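Local coordinates for protein inositol 2-dehydrogenase (Sinorhizobium meliloti, PDB 4HKT) that oxidises myo-inositol to scyllo-inosose (2-keto-myo-inositol) with NAD+ as the hydride acceptor, the first step of myo-inositol breakdown, at residues B[201-205]-B[206-210]; B[155-158]-B[159-163]; B[77-80]-B[81-85]; B[100-103]-B[104-107]. All coordinates share one frame; numbering follows the deposited sequence.

Interaction 1. Residues B[201-205]-B[206-210]. With EDO (1,2-ethanediol), chain Y.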
loop_
_atom_site.group_PDB
_atom_site.type_symbol
_atom_site.label_atom_id
_atom_site.label_comp_id
_atom_site.label_asym_id
_atom_site.label_seq_id
_atom_site.Cartn_x
_atom_site.Cartn_y
_atom_site.Cartn_z
ATOM N N LYS B 201 -28.418 21.394 1.908
ATOM C CA LYS B 201 -29.485 22.003 1.118
ATOM C C LYS B 201 -29.268 23.481 0.986
ATOM O O LYS B 201 -29.695 24.087 0.022
ATOM C CB LYS B 201 -30.855 21.728 1.776
ATOM C CG LYS B 201 -32.060 22.440 1.129
ATOM C CD LYS B 201 -33.290 22.357 2.038
ATOM C CE LYS B 201 -34.196 23.585 1.942
ATOM N NZ LYS B 201 -34.925 23.647 0.645
ATOM N N ALA B 202 -28.577 24.081 1.942
ATOM C CA ALA B 202 -28.265 25.513 1.837
ATOM C C ALA B 202 -27.411 25.861 0.619
ATOM O O ALA B 202 -27.467 26.970 0.127
ATOM C CB ALA B 202 -27.580 26.019 3.118
ATOM N N ILE B 203 -26.613 24.909 0.134
ATOM C CA ILE B 203 -25.848 25.117 -1.102
ATOM C C ILE B 203 -26.796 25.212 -2.289
ATOM O O ILE B 203 -26.690 26.137 -3.125
ATOM C CB ILE B 203 -24.799 23.991 -1.310
ATOM C CG1 ILE B 203 -23.806 24.033 -0.142
ATOM C CG2 ILE B 203 -24.053 24.172 -2.630
ATOM C CD1 ILE B 203 -22.852 22.847 -0.070
ATOM N N GLY B 204 -27.720 24.260 -2.364
ATOM C CA GLY B 204 -28.778 24.303 -3.373
ATOM C C GLY B 204 -29.624 25.549 -3.326
ATOM O O GLY B 204 -29.931 26.150 -4.360
ATOM N N ASP B 205 -30.011 25.965 -2.130
ATOM C CA ASP B 205 -30.801 27.196 -1.981
ATOM C C ASP B 205 -30.020 28.400 -2.509
ATOM O O ASP B 205 -30.599 29.343 -3.053
ATOM C CB ASP B 205 -31.191 27.433 -0.506
ATOM C CG ASP B 205 -32.161 26.377 0.029
ATOM O OD1 ASP B 205 -32.869 25.699 -0.781
ATOM O OD2 ASP B 205 -32.215 26.214 1.269
ATOM N N ALA B 206 -28.698 28.369 -2.364
ATOM C CA ALA B 206 -27.856 29.438 -2.913
ATOM C C ALA B 206 -27.671 29.353 -4.442
ATOM O O ALA B 206 -26.996 30.174 -5.025
ATOM C CB ALA B 206 -26.490 29.441 -2.221
ATOM N N GLY B 207 -28.256 28.359 -5.091
ATOM C CA GLY B 207 -28.093 28.231 -6.546
ATOM C C GLY B 207 -26.874 27.432 -7.021
ATOM O O GLY B 207 -26.510 27.517 -8.199
ATOM N N ASP B 208 -26.289 26.616 -6.142
ATOM C CA ASP B 208 -25.071 25.886 -6.463
ATOM C C ASP B 208 -25.324 24.372 -6.284
ATOM O O ASP B 208 -26.366 23.959 -5.837
ATOM C CB ASP B 208 -23.908 26.361 -5.584
ATOM C CG ASP B 208 -22.544 26.072 -6.180
ATOM O OD1 ASP B 208 -22.438 25.653 -7.387
ATOM O OD2 ASP B 208 -21.549 26.265 -5.430
ATOM N N TYR B 209 -24.331 23.574 -6.657
ATOM C CA TYR B 209 -24.362 22.169 -6.494
ATOM C C TYR B 209 -23.172 21.836 -5.633
ATOM O O TYR B 209 -22.184 22.600 -5.600
ATOM C CB TYR B 209 -24.228 21.486 -7.881
ATOM C CG TYR B 209 -25.390 21.704 -8.845
ATOM C CD1 TYR B 209 -26.593 21.017 -8.684
ATOM C CD2 TYR B 209 -25.260 22.552 -9.952
ATOM C CE1 TYR B 209 -27.661 21.200 -9.558
ATOM C CE2 TYR B 209 -26.318 22.731 -10.837
ATOM C CZ TYR B 209 -27.510 22.053 -10.629
ATOM O OH TYR B 209 -28.532 22.224 -11.539
ATOM N N ASP B 210 -23.189 20.652 -5.029
ATOM C CA ASP B 210 -22.068 20.213 -4.188
ATOM C C ASP B 210 -21.408 18.886 -4.545
ATOM O O ASP B 210 -20.404 18.508 -3.926
ATOM C CB ASP B 210 -22.479 20.232 -2.709
ATOM C CG ASP B 210 -23.580 19.220 -2.382
ATOM O OD1 ASP B 210 -23.610 18.087 -2.974
ATOM O OD2 ASP B 210 -24.427 19.573 -1.504
HETATM C C1 EDO Y . -23.055 29.897 -7.572
HETATM O O1 EDO Y . -23.132 30.540 -8.852
HETATM C C2 EDO Y . -23.889 30.703 -6.599
HETATM O O2 EDO Y . -25.259 30.669 -6.988
#
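Ile203 sends its two branches to two different residues of the turn that follows its helix. CG2 packs on Asp208 CB at 3.7 Å, the two side chains set at a slant to each other, while CD1, at the end of the other branch, meets Asp210 CB at 3.7 Å with the two side chains nearly at right angles. The chi1 of -62° sets CG2 anti to the backbone N, and this is what lets one side chain straddle both aspartates. A serine here would probably lose both hydrocarbon contacts and open a gap between the helix end and the CB atoms of Asp208 and Asp210. Both carboxylates find their polar partners elsewhere: Asp208 OD1 accepts from Ile168 N, and Asp210 OD2 from the backbone N of Ile199 and of Asp200. On the outer side of the helix Lys201 NZ makes a salt bridge with the syn lone pair of Asp205 OD1 at 3.2 Å. A molecule of 1,2-ethanediol, probably from the crystallisation liquor, donates from O2 to Ala206 O at 2.7 Å. The backbone turns at Gly207, whose phi of 88° would jam a CB against the preceding carbonyl. Asp208 N bonds Ile203 O at 3.1 Å and Gly207 N bonds Gly204 O at 2.9 Å, closing helix 201-205 in a Schellman motif before strand 211-218.

Interaction 2. Residues B[155-158]-B[159-163]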
loop_
_atom_site.group_PDB
_atom_site.type_symbol
_atom_site.label_atom_id
_atom_site.label_comp_id
_atom_site.label_asym_id
_atom_site.label_seq_id
_atom_site.Cartn_x
_atom_site.Cartn_y
_atom_site.Cartn_z
ATOM N N SER B 155 -14.517 20.155 3.386
ATOM C CA SER B 155 -15.860 20.602 3.712
ATOM C C SER B 155 -16.155 21.754 2.807
ATOM O O SER B 155 -15.248 22.263 2.148
ATOM C CB SER B 155 -15.906 21.065 5.186
ATOM O OG SER B 155 -14.965 22.098 5.332
ATOM N N ALA B 156 -17.422 22.156 2.745
ATOM C CA ALA B 156 -17.875 23.161 1.777
ATOM C C ALA B 156 -17.626 24.570 2.292
ATOM O O ALA B 156 -17.659 24.788 3.481
ATOM C CB ALA B 156 -19.364 23.013 1.531
ATOM N N PRO B 157 -17.444 25.531 1.384
ATOM C CA PRO B 157 -17.346 26.892 1.835
ATOM C C PRO B 157 -18.722 27.413 2.267
ATOM O O PRO B 157 -19.735 26.776 2.000
ATOM C CB PRO B 157 -16.812 27.630 0.617
ATOM C CG PRO B 157 -17.287 26.835 -0.554
ATOM C CD PRO B 157 -17.459 25.418 -0.091
ATOM N N PRO B 158 -18.737 28.548 2.989
ATOM C CA PRO B 158 -19.994 29.117 3.477
ATOM C C PRO B 158 -20.806 29.738 2.355
ATOM O O PRO B 158 -20.271 30.082 1.289
ATOM C CB PRO B 158 -19.524 30.164 4.505
ATOM C CG PRO B 158 -18.121 30.535 4.099
ATOM C CD PRO B 158 -17.547 29.302 3.453
ATOM N N VAL B 159 -22.093 29.933 2.601
ATOM C CA VAL B 159 -22.982 30.486 1.583
ATOM C C VAL B 159 -22.555 31.834 0.994
ATOM O O VAL B 159 -22.692 32.052 -0.219
ATOM C CB VAL B 159 -24.439 30.516 2.115
ATOM C CG1 VAL B 159 -25.318 31.412 1.256
ATOM C CG2 VAL B 159 -24.979 29.083 2.179
ATOM N N ASP B 160 -22.056 32.765 1.826
ATOM C CA ASP B 160 -21.654 34.093 1.307
ATOM C C ASP B 160 -20.514 33.939 0.250
ATOM O O ASP B 160 -20.503 34.608 -0.796
ATOM C CB ASP B 160 -21.247 35.057 2.443
ATOM C CG ASP B 160 -20.134 34.502 3.336
ATOM O OD1 ASP B 160 -19.688 33.361 3.109
ATOM O OD2 ASP B 160 -19.722 35.184 4.303
ATOM N N TYR B 161 -19.605 33.012 0.500
ATOM C CA TYR B 161 -18.559 32.697 -0.468
ATOM C C TYR B 161 -19.169 32.035 -1.722
ATOM O O TYR B 161 -18.869 32.413 -2.847
ATOM C CB TYR B 161 -17.513 31.767 0.153
ATOM C CG TYR B 161 -16.437 31.453 -0.848
ATOM C CD1 TYR B 161 -15.251 32.211 -0.900
ATOM C CD2 TYR B 161 -16.628 30.450 -1.804
ATOM C CE1 TYR B 161 -14.279 31.958 -1.874
ATOM C CE2 TYR B 161 -15.661 30.169 -2.749
ATOM C CZ TYR B 161 -14.495 30.923 -2.796
ATOM O OH TYR B 161 -13.565 30.642 -3.758
ATOM N N ILE B 162 -20.012 31.030 -1.514
ATOM C CA ILE B 162 -20.698 30.373 -2.653
ATOM C C ILE B 162 -21.322 31.360 -3.624
ATOM O O ILE B 162 -21.070 31.291 -4.837
ATOM C CB ILE B 162 -21.694 29.349 -2.154
ATOM C CG1 ILE B 162 -20.883 28.152 -1.622
ATOM C CG2 ILE B 162 -22.650 28.935 -3.283
ATOM C CD1 ILE B 162 -21.659 27.216 -0.768
ATOM N N LYS B 163 -22.116 32.294 -3.101
ATOM C CA LYS B 163 -22.797 33.293 -3.936
ATOM C C LYS B 163 -21.888 34.140 -4.784
ATOM O O LYS B 163 -22.313 34.618 -5.799
ATOM C CB LYS B 163 -23.710 34.200 -3.097
ATOM C CG LYS B 163 -24.997 33.489 -2.728
ATOM C CD LYS B 163 -25.829 34.246 -1.714
ATOM C CE LYS B 163 -27.170 33.537 -1.542
ATOM N NZ LYS B 163 -27.874 33.924 -0.287
#
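The Tyr161 ring has the Pro157 ring as its neighbour, and the proline arrives obliquely, with CB 3.7 Å from Tyr161 CD2 and CG only a little farther from the same atom. With CG anti to the backbone N (chi1 -180°), the tyrosine reaches back along the chain to this proline, and its OH hydrogen-bonds Asp171 OD1. Pro158 packs farther along: its CG lies 3.4 Å from Asp160 OD1, and its CD is near Tyr161 CB. Asp160 OD1 also takes a weak, bent bond from Tyr161 N at 2.6 Å. Ile162 comes in at about a right angle to Pro157, its CG1 4.0 Å from Pro157 CG and its CD1 3.4 Å from Pro157 O. The same side chain also packs on Ile203 of helix 201-205. Cutting Ile162 back to an alanine would probably leave Pro157 CG and Ile203 without their shared neighbour and open a gap between the two short helices. Pro158 sits at the N-cap of helix 159-163, and its carbonyl O accepts from Ile162 N at 3.0 Å, nearly straight at 172° and in the carbonyl plane. The chemistry is thus divided: proline rings, which bring no N-H of their own, supply hydrocarbon to Tyr161 and Ile162, while the carbonyl of Pro158 starts the helix's ladder of bonds.

Interaction 3. Residues B[77-80]-B[81-85]. With EDO (1,2-ethanediol), chain T; EDO (1,2-ethanediol), chain U.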
loop_
_atom_site.group_PDB
_atom_site.type_symbol
_atom_site.label_atom_id
_atom_site.label_comp_id
_atom_site.label_asym_id
_atom_site.label_seq_id
_atom_site.Cartn_x
_atom_site.Cartn_y
_atom_site.Cartn_z
ATOM N N ALA B 77 -9.251 40.775 -12.630
ATOM C CA ALA B 77 -8.963 41.176 -14.006
ATOM C C ALA B 77 -8.440 42.626 -14.076
ATOM O O ALA B 77 -7.511 42.952 -14.844
ATOM C CB ALA B 77 -10.160 40.971 -14.909
ATOM N N ASP B 78 -9.034 43.475 -13.257
ATOM C CA ASP B 78 -8.653 44.883 -13.217
ATOM C C ASP B 78 -7.227 45.016 -12.679
ATOM O O ASP B 78 -6.439 45.798 -13.178
ATOM C CB ASP B 78 -9.620 45.652 -12.304
ATOM C CG ASP B 78 -10.960 45.922 -12.954
ATOM O OD1 ASP B 78 -11.107 45.711 -14.168
ATOM O OD2 ASP B 78 -11.895 46.346 -12.240
ATOM N N LEU B 79 -6.906 44.248 -11.660
ATOM C CA LEU B 79 -5.571 44.315 -11.084
ATOM C C LEU B 79 -4.516 43.796 -12.044
ATOM O O LEU B 79 -3.436 44.401 -12.167
ATOM C CB LEU B 79 -5.512 43.596 -9.756
ATOM C CG LEU B 79 -6.133 44.379 -8.611
ATOM C CD1 LEU B 79 -6.209 43.488 -7.394
ATOM C CD2 LEU B 79 -5.355 45.663 -8.292
ATOM N N ILE B 80 -4.830 42.728 -12.784
ATOM C CA ILE B 80 -3.920 42.236 -13.820
ATOM C C ILE B 80 -3.676 43.339 -14.852
ATOM O O ILE B 80 -2.533 43.627 -15.204
ATOM C CB ILE B 80 -4.450 40.954 -14.525
ATOM C CG1 ILE B 80 -4.499 39.787 -13.549
ATOM C CG2 ILE B 80 -3.570 40.623 -15.713
ATOM C CD1 ILE B 80 -5.403 38.636 -13.997
ATOM N N GLU B 81 -4.727 43.973 -15.349
ATOM C CA GLU B 81 -4.548 45.029 -16.359
ATOM C C GLU B 81 -3.701 46.211 -15.831
ATOM O O GLU B 81 -2.819 46.720 -16.535
ATOM C CB GLU B 81 -5.909 45.541 -16.851
ATOM C CG GLU B 81 -6.655 44.548 -17.705
ATOM C CD GLU B 81 -8.059 44.990 -18.091
ATOM O OE1 GLU B 81 -8.633 45.862 -17.396
ATOM O OE2 GLU B 81 -8.611 44.417 -19.064
ATOM N N ARG B 82 -3.963 46.631 -14.603
ATOM C CA ARG B 82 -3.222 47.722 -13.984
ATOM C C ARG B 82 -1.717 47.380 -13.824
ATOM O O ARG B 82 -0.829 48.193 -14.155
ATOM C CB ARG B 82 -3.797 48.042 -12.619
ATOM C CG ARG B 82 -5.083 48.856 -12.602
ATOM C CD ARG B 82 -5.684 48.857 -11.207
ATOM N NE ARG B 82 -4.884 49.680 -10.326
ATOM C CZ ARG B 82 -5.141 49.940 -9.048
ATOM N NH1 ARG B 82 -6.193 49.429 -8.436
ATOM N NH2 ARG B 82 -4.303 50.729 -8.371
ATOM N N PHE B 83 -1.420 46.178 -13.343
ATOM C CA PHE B 83 -0.025 45.855 -13.102
ATOM C C PHE B 83 0.709 45.549 -14.394
ATOM O O PHE B 83 1.926 45.827 -14.505
ATOM C CB PHE B 83 0.124 44.809 -11.985
ATOM C CG PHE B 83 -0.054 45.390 -10.625
ATOM C CD1 PHE B 83 1.045 45.860 -9.917
ATOM C CD2 PHE B 83 -1.305 45.552 -10.071
ATOM C CE1 PHE B 83 0.888 46.441 -8.666
ATOM C CE2 PHE B 83 -1.464 46.103 -8.816
ATOM C CZ PHE B 83 -0.359 46.559 -8.113
ATOM N N ALA B 84 -0.021 45.045 -15.391
ATOM C CA ALA B 84 0.502 44.859 -16.717
ATOM C C ALA B 84 0.943 46.210 -17.288
ATOM O O ALA B 84 2.087 46.364 -17.786
ATOM C CB ALA B 84 -0.532 44.253 -17.652
ATOM N N ARG B 85 0.026 47.174 -17.252
ATOM C CA ARG B 85 0.359 48.523 -17.716
ATOM C C ARG B 85 1.464 49.190 -16.913
ATOM O O ARG B 85 2.229 49.979 -17.466
ATOM C CB ARG B 85 -0.879 49.400 -17.720
ATOM C CG ARG B 85 -1.765 49.075 -18.884
ATOM C CD ARG B 85 -3.086 49.800 -18.762
ATOM N NE ARG B 85 -3.839 49.651 -19.973
ATOM C CZ ARG B 85 -5.063 49.160 -20.050
ATOM N NH1 ARG B 85 -5.727 48.801 -18.966
ATOM N NH2 ARG B 85 -5.610 49.038 -21.238
HETATM C C1 EDO T . -4.354 50.251 -16.120
HETATM O O1 EDO T . -5.572 49.529 -16.176
HETATM C C2 EDO T . -4.302 51.129 -14.900
HETATM O O2 EDO T . -3.697 52.323 -15.283
HETATM C C1 EDO U . -8.324 49.069 -14.179
HETATM O O1 EDO U . -7.552 50.278 -14.234
HETATM C C2 EDO U . -7.908 48.100 -15.272
HETATM O O2 EDO U . -8.232 48.543 -16.601
#
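Leu79 and Phe83 run alongside each other, one turn apart on helix 76-85, the crossover helix of a beta-alpha-beta unit in the NAD-binding Rossmann fold. Leu79 CD2 meets Phe83 CE2 at 4.0 Å, and the edge of the aromatic ring is turned to the backbone, with Phe83 CD2 3.2 Å from Leu79 O near the ring plane. Both residues face inward, onto Ile69 and Val67 of strand 66-69. Arg82 lies beside Leu79 too, and its NH1 comes to 3.9 Å from Leu79 CD2, while NH2 goes on to salt bridges with Glu59 and Asp56.

On the opposite flank the path of Glu81 can be traced atom by atom. Its CB lies near Ala77 O, the carbonyl that accepts the Glu81 N-H, and also close to C2 of the 1,2-ethanediol of chain U. CG follows at 3.4 Å from the same Ala77 O, on the side of the backbone N (chi1 -71°), and beyond it the chain runs extended. Glu81 CD lies 3.9 Å both from Ala77 O and from O2 of the chain U diol, and OE2 comes up against Cys106 of helix 100-112. Glu81 OE1 comes within 4.1 Å of Asp78 OD1, the two carboxylate planes turned 28° apart. Such a pair of like charges would probably be costly by itself, but Arg102 of helix 100-112 makes salt bridges with both acids. At the tip, O2 of the chain U diol also donates to Glu81 OE1 at 2.8 Å.

Interaction 4. Residues B[100-103]-B[104-107]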
loop_
_atom_site.group_PDB
_atom_site.type_symbol
_atom_site.label_atom_id
_atom_site.label_comp_id
_atom_site.label_asym_id
_atom_site.label_seq_id
_atom_site.Cartn_x
_atom_site.Cartn_y
_atom_site.Cartn_z
ATOM N N ALA B 100 -15.980 34.993 -19.263
ATOM C CA ALA B 100 -14.933 34.664 -20.230
ATOM C C ALA B 100 -14.608 35.851 -21.158
ATOM O O ALA B 100 -13.454 36.047 -21.579
ATOM C CB ALA B 100 -15.328 33.432 -21.051
ATOM N N GLU B 101 -15.630 36.643 -21.473
ATOM C CA GLU B 101 -15.429 37.837 -22.257
ATOM C C GLU B 101 -14.499 38.833 -21.525
ATOM O O GLU B 101 -13.564 39.363 -22.128
ATOM C CB GLU B 101 -16.768 38.519 -22.579
ATOM C CG GLU B 101 -16.632 39.581 -23.661
ATOM C CD GLU B 101 -16.591 39.014 -25.097
ATOM O OE1 GLU B 101 -15.858 38.020 -25.397
ATOM O OE2 GLU B 101 -17.318 39.581 -25.959
ATOM N N ARG B 102 -14.757 39.077 -20.255
ATOM C CA ARG B 102 -13.810 39.881 -19.412
ATOM C C ARG B 102 -12.385 39.329 -19.414
ATOM O O ARG B 102 -11.398 40.104 -19.439
ATOM C CB ARG B 102 -14.306 39.921 -17.962
ATOM C CG ARG B 102 -13.556 40.824 -16.998
ATOM C CD ARG B 102 -13.652 42.297 -17.410
ATOM N NE ARG B 102 -12.702 43.147 -16.698
ATOM C CZ ARG B 102 -11.469 43.448 -17.116
ATOM N NH1 ARG B 102 -10.960 42.936 -18.250
ATOM N NH2 ARG B 102 -10.741 44.299 -16.410
ATOM N N VAL B 103 -12.257 38.002 -19.340
ATOM C CA VAL B 103 -10.931 37.354 -19.330
ATOM C C VAL B 103 -10.220 37.669 -20.635
ATOM O O VAL B 103 -9.047 38.025 -20.648
ATOM C CB VAL B 103 -11.008 35.829 -19.147
ATOM C CG1 VAL B 103 -9.627 35.219 -19.336
ATOM C CG2 VAL B 103 -11.641 35.463 -17.811
ATOM N N ARG B 104 -10.923 37.513 -21.738
ATOM C CA ARG B 104 -10.413 37.849 -23.071
ATOM C C ARG B 104 -9.925 39.277 -23.214
ATOM O O ARG B 104 -8.861 39.517 -23.789
ATOM C CB ARG B 104 -11.471 37.532 -24.156
ATOM C CG ARG B 104 -11.528 36.047 -24.543
ATOM C CD ARG B 104 -12.401 35.821 -25.779
ATOM N NE ARG B 104 -13.802 36.017 -25.412
ATOM C CZ ARG B 104 -14.628 35.057 -24.978
ATOM N NH1 ARG B 104 -14.237 33.770 -24.894
ATOM N NH2 ARG B 104 -15.879 35.386 -24.668
ATOM N N ALA B 105 -10.679 40.217 -22.665
ATOM C CA ALA B 105 -10.290 41.616 -22.670
ATOM C C ALA B 105 -9.007 41.819 -21.873
ATOM O O ALA B 105 -8.131 42.553 -22.283
ATOM C CB ALA B 105 -11.410 42.480 -22.079
ATOM N N CYS B 106 -8.919 41.168 -20.728
ATOM C CA CYS B 106 -7.752 41.225 -19.876
ATOM C C CYS B 106 -6.468 40.685 -20.572
ATOM O O CYS B 106 -5.444 41.350 -20.614
ATOM C CB CYS B 106 -8.081 40.458 -18.605
ATOM S SG CYS B 106 -6.765 40.299 -17.421
ATOM N N LEU B 107 -6.569 39.494 -21.153
ATOM C CA LEU B 107 -5.468 38.890 -21.900
ATOM C C LEU B 107 -5.006 39.742 -23.091
ATOM O O LEU B 107 -3.838 39.753 -23.409
ATOM C CB LEU B 107 -5.859 37.484 -22.371
ATOM C CG LEU B 107 -6.222 36.488 -21.242
ATOM C CD1 LEU B 107 -6.500 35.101 -21.796
ATOM C CD2 LEU B 107 -5.160 36.439 -20.140
#
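The backbone is regular alpha-helix, each N-H bonded to the carbonyl four residues back, from Arg104 N to Ala100 O at 2.9 Å through to Leu107 N and Val103 O, where the bond is nearly straight at 172°. This is the first part of helix 100-112, which links strands 89-93 and 117-120 in a beta-alpha-beta unit of the NAD-binding Rossmann fold.

Val103 and Leu107 follow one flank, their side chains heading in the same direction, with Val103 CG1 4.0 Å from Leu107 CD1. The valine also packs on Leu309 and Leu312 of helix 305-324, so this flank of the turn faces a helix from much later in the chain. Cys106 is turned differently, onto Ile80 and Glu81 of helix 76-85. Arg102 runs along that same flank: its NH1 passes 3.8 Å from Cys106 CB, its NH2 reaching the acids of helix 76-85, Asp78 and Glu81.

On the solvent-exposed side Glu101 pairs with Arg104. Glu101 bends at chi2 (80°), and the two ends meet over the helix surface, carboxylate and guanidinium planes standing 84° apart. The arginine's grip is side-on, with two nitrogens on one oxygen. Ala100 O lies 3.7 Å above the centre of the Arg104 guanidinium, over one face. Glu101 OE1 lies close to the guanidinium plane, taking Arg104 NE at 2.9 Å nearly along its C-O axis and Arg104 NH2 at 2.7 Å from above the carboxylate plane.

How the interactions relate
From the N terminus, interaction 3 comes first, on helix 76-85, and interaction 4 follows on helix 100-112; both belong to the Rossmann domain. Interactions 2 and 1 come later, in the C-terminal domain. Each is a local contact between adjoining segments, so none closes a long loop, and the four run in series without nesting or crossing. They form two pairs. Interactions 3 and 4 touch through Arg102, which joins the two crossover helices by salt bridges. Interactions 2 and 1 meet by packing, mainly of Ile162 against Ile203 and Asp208, with Ile203 CG1 lying 3.9 Å from Ile162 CD1. Between the pairs the nearest atoms stay about 14 Å apart.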